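Local coordinates for bartonella effector protein (Bep) substrate of VirB T4SS (Bartonella sp. 1-1C, PDB 4PY3) that carries an N-terminal Fic domain of the AMP-transferring family, though its divergent active-site motif leaves protein AMPylation activity uncertain, at residues Y64-Q67 against R68-S72. Numbering follows the deposited sequence.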
ATOM      1  N   TYR A  64      -6.832   3.641   7.295  1.00 36.31           N
ATOM      2  CA  TYR A  64      -6.504   3.761   8.712  1.00 36.23           C
ATOM      3  C   TYR A  64      -5.044   3.364   8.963  1.00 35.62           C
ATOM      4  O   TYR A  64      -4.349   4.007   9.751  1.00 35.69           O
ATOM      5  CB  TYR A  64      -7.460   2.939   9.579  1.00 37.19           C
ATOM      6  CG  TYR A  64      -7.022   2.844  11.026  1.00 37.68           C
ATOM      7  CD1 TYR A  64      -7.191   3.917  11.897  1.00 37.93           C
ATOM      8  CD2 TYR A  64      -6.428   1.684  11.524  1.00 37.94           C
ATOM      9  CE1 TYR A  64      -6.789   3.831  13.224  1.00 38.67           C
ATOM     10  CE2 TYR A  64      -6.018   1.598  12.838  1.00 38.61           C
ATOM     11  CZ  TYR A  64      -6.199   2.666  13.684  1.00 38.95           C
ATOM     12  OH  TYR A  64      -5.806   2.571  14.994  1.00 39.99           O
ATOM     13  N   ILE A  65      -4.578   2.319   8.285  1.00 35.13           N
ATOM     14  CA  ILE A  65      -3.190   1.904   8.426  1.00 34.76           C
ATOM     15  C   ILE A  65      -2.264   3.017   7.951  1.00 33.95           C
ATOM     16  O   ILE A  65      -1.291   3.336   8.619  1.00 33.84           O
ATOM     17  CB  ILE A  65      -2.892   0.630   7.629  1.00 34.85           C
ATOM     18  CG1 ILE A  65      -3.603  -0.558   8.285  1.00 36.03           C
ATOM     19  CG2 ILE A  65      -1.397   0.354   7.571  1.00 34.82           C
ATOM     20  CD1 ILE A  65      -3.825  -1.711   7.339  1.00 36.31           C
ATOM     21  N   HIS A  66      -2.562   3.563   6.779  1.00 33.35           N
ATOM     22  CA  HIS A  66      -1.760   4.630   6.201  1.00 33.08           C
ATOM     23  C   HIS A  66      -1.787   5.839   7.137  1.00 33.32           C
ATOM     24  O   HIS A  66      -0.756   6.461   7.387  1.00 32.97           O
ATOM     25  CB  HIS A  66      -2.298   5.006   4.826  1.00 32.67           C
ATOM     26  CG  HIS A  66      -1.408   5.925   4.054  1.00 32.36           C
ATOM     27  ND1 HIS A  66      -1.371   7.287   4.279  1.00 32.18           N
ATOM     28  CD2 HIS A  66      -0.512   5.685   3.067  1.00 32.37           C
ATOM     29  CE1 HIS A  66      -0.497   7.847   3.465  1.00 31.81           C
ATOM     30  NE2 HIS A  66       0.046   6.898   2.722  1.00 32.02           N
ATOM     31  N   GLN A  67      -2.965   6.118   7.694  1.00 33.96           N
ATOM     32  CA  GLN A  67      -3.117   7.202   8.654  1.00 34.54           C
ATOM     33  C   GLN A  67      -2.168   6.993   9.835  1.00 35.06           C
ATOM     34  O   GLN A  67      -1.413   7.892  10.202  1.00 34.97           O
ATOM     35  CB  GLN A  67      -4.559   7.312   9.147  1.00 35.43           C
ATOM     36  CG  GLN A  67      -4.904   8.686   9.706  1.00 36.20           C
ATOM     37  CD  GLN A  67      -6.389   8.886   9.969  1.00 37.20           C
ATOM     38  OE1 GLN A  67      -7.238   8.156   9.459  1.00 37.46           O
ATOM     39  NE2 GLN A  67      -6.709   9.899  10.764  1.00 38.12           N
ATOM     40  N   ARG A  68      -2.187   5.799  10.415  1.00 35.45           N
ATOM     41  CA  ARG A  68      -1.342   5.519  11.565  1.00 36.18           C
ATOM     42  C   ARG A  68       0.137   5.552  11.223  1.00 36.00           C
ATOM     43  O   ARG A  68       0.947   6.017  12.015  1.00 36.67           O
ATOM     44  CB  ARG A  68      -1.702   4.175  12.187  1.00 37.22           C
ATOM     45  CG  ARG A  68      -3.003   4.195  12.981  1.00 38.03           C
ATOM     46  CD  ARG A  68      -2.846   5.067  14.213  1.00 38.83           C
ATOM     47  NE  ARG A  68      -4.015   5.033  15.076  1.00 39.75           N
ATOM     48  CZ  ARG A  68      -4.371   6.006  15.911  1.00 40.57           C
ATOM     49  NH1 ARG A  68      -3.663   7.135  16.001  1.00 40.28           N
ATOM     50  NH2 ARG A  68      -5.460   5.862  16.658  1.00 41.64           N
ATOM     51  N   LEU A  69       0.490   5.052  10.052  1.00 35.47           N
ATOM     52  CA  LEU A  69       1.889   4.971   9.663  1.00 35.73           C
ATOM     53  C   LEU A  69       2.490   6.336   9.398  1.00 35.86           C
ATOM     54  O   LEU A  69       3.671   6.530   9.651  1.00 36.56           O
ATOM     55  CB  LEU A  69       2.066   4.105   8.417  1.00 35.42           C
ATOM     56  CG  LEU A  69       1.831   2.590   8.549  1.00 36.09           C
ATOM     57  CD1 LEU A  69       2.163   1.926   7.223  1.00 35.86           C
ATOM     58  CD2 LEU A  69       2.662   1.983   9.660  1.00 37.30           C
ATOM     59  N   PHE A  70       1.679   7.275   8.906  1.00 35.33           N
ATOM     60  CA  PHE A  70       2.193   8.544   8.405  1.00 35.19           C
ATOM     61  C   PHE A  70       1.637   9.829   9.038  1.00 35.27           C
ATOM     62  O   PHE A  70       2.056  10.905   8.654  1.00 35.21           O
ATOM     63  CB  PHE A  70       1.998   8.593   6.894  1.00 34.55           C
ATOM     64  CG  PHE A  70       2.748   7.519   6.172  1.00 34.71           C
ATOM     65  CD1 PHE A  70       4.130   7.554   6.114  1.00 35.53           C
ATOM     66  CD2 PHE A  70       2.080   6.480   5.554  1.00 34.48           C
ATOM     67  CE1 PHE A  70       4.835   6.547   5.464  1.00 36.01           C
ATOM     68  CE2 PHE A  70       2.771   5.477   4.905  1.00 34.94           C
ATOM     69  CZ  PHE A  70       4.154   5.504   4.859  1.00 35.68           C
ATOM     70  N   GLU A  71       0.764   9.727  10.033  1.00 35.52           N
ATOM     71  CA  GLU A  71       0.143  10.918  10.632  1.00 35.56           C
ATOM     72  C   GLU A  71       1.111  11.850  11.354  1.00 36.08           C
ATOM     73  O   GLU A  71       0.786  13.024  11.574  1.00 36.22           O
ATOM     74  CB  GLU A  71      -1.017  10.549  11.564  1.00 36.41           C
ATOM     75  CG  GLU A  71      -0.649   9.726  12.792  1.00 37.46           C
ATOM     76  CD  GLU A  71      -1.839   9.053  13.466  1.00 38.23           C
ATOM     77  OE1 GLU A  71      -2.987   9.117  12.936  1.00 38.30           O
ATOM     78  OE2 GLU A  71      -1.620   8.452  14.547  1.00 39.29           O
ATOM     79  N   SER A  72       2.283  11.345  11.745  1.00 36.07           N
ATOM     80  CA  SER A  72       3.297  12.189  12.386  1.00 36.59           C
ATOM     81  C   SER A  72       4.140  12.956  11.365  1.00 36.09           C
ATOM     82  O   SER A  72       4.838  13.906  11.733  1.00 37.02           O
ATOM     83  CB  SER A  72       4.213  11.364  13.282  1.00 37.55           C
ATOM     84  OG  SER A  72       3.538  10.934  14.444  1.00 38.24           O
TER
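His66 and Phe70, spaced i/i+4 late in helix 59-70, make the closely packed side of this local contact. Phe70 reaches over the imidazole with one corner of its ring: Phe70 CD2 stands 3.5 Å above the imidazole plane, over its centre, and the two rings meet at an oblique 47°. The imidazole is fixed from outside as well, because ND1 accepts a hydrogen bond from Gly78 N, NE2 donates one to Ala157 O, and Phe155 stacks on the ring. Through the last two, His66 ties helix 59-70 to the loop before helix 159-173 that corresponds in sequence to the Fic motif. Beside this pair, Ile65 and Leu69 lie alongside each other, CG2 of Ile65 3.9 Å from CD1 of Leu69, and Val165 and Thr162 of helix 159-173 pack against this buried side.

The outward side is polar and more open. Arg68 bends at chi2 (-67°), which carries CG over one face of the Tyr64 ring, 3.9 Å from its centroid, and brings the guanidinium round to the phenol oxygen. There Arg68 NE donates an almost straight bond to Tyr64 OH (3.0 Å, 179°), and the hydroxyl oxygen lies in the guanidinium plane; Glu51 also holds this hydroxyl. Farther round the same plane, Arg68 NH1 is salt-bridged to Glu71 OE2 (2.8 Å), which accepts through its syn lone pair. Along the backbone, Arg68 N bonds Tyr64 O and Leu69 N bonds Ile65 O, whereas Glu71 N makes only a weak bond to Gln67 O.

Two in-plane partners thus restrain the rotation of the exposed guanidinium, whose charge Glu71 probably balances in part, while the bonds of the buried imidazole fix its ring rotation and are consistent with a neutral ring protonated on NE2.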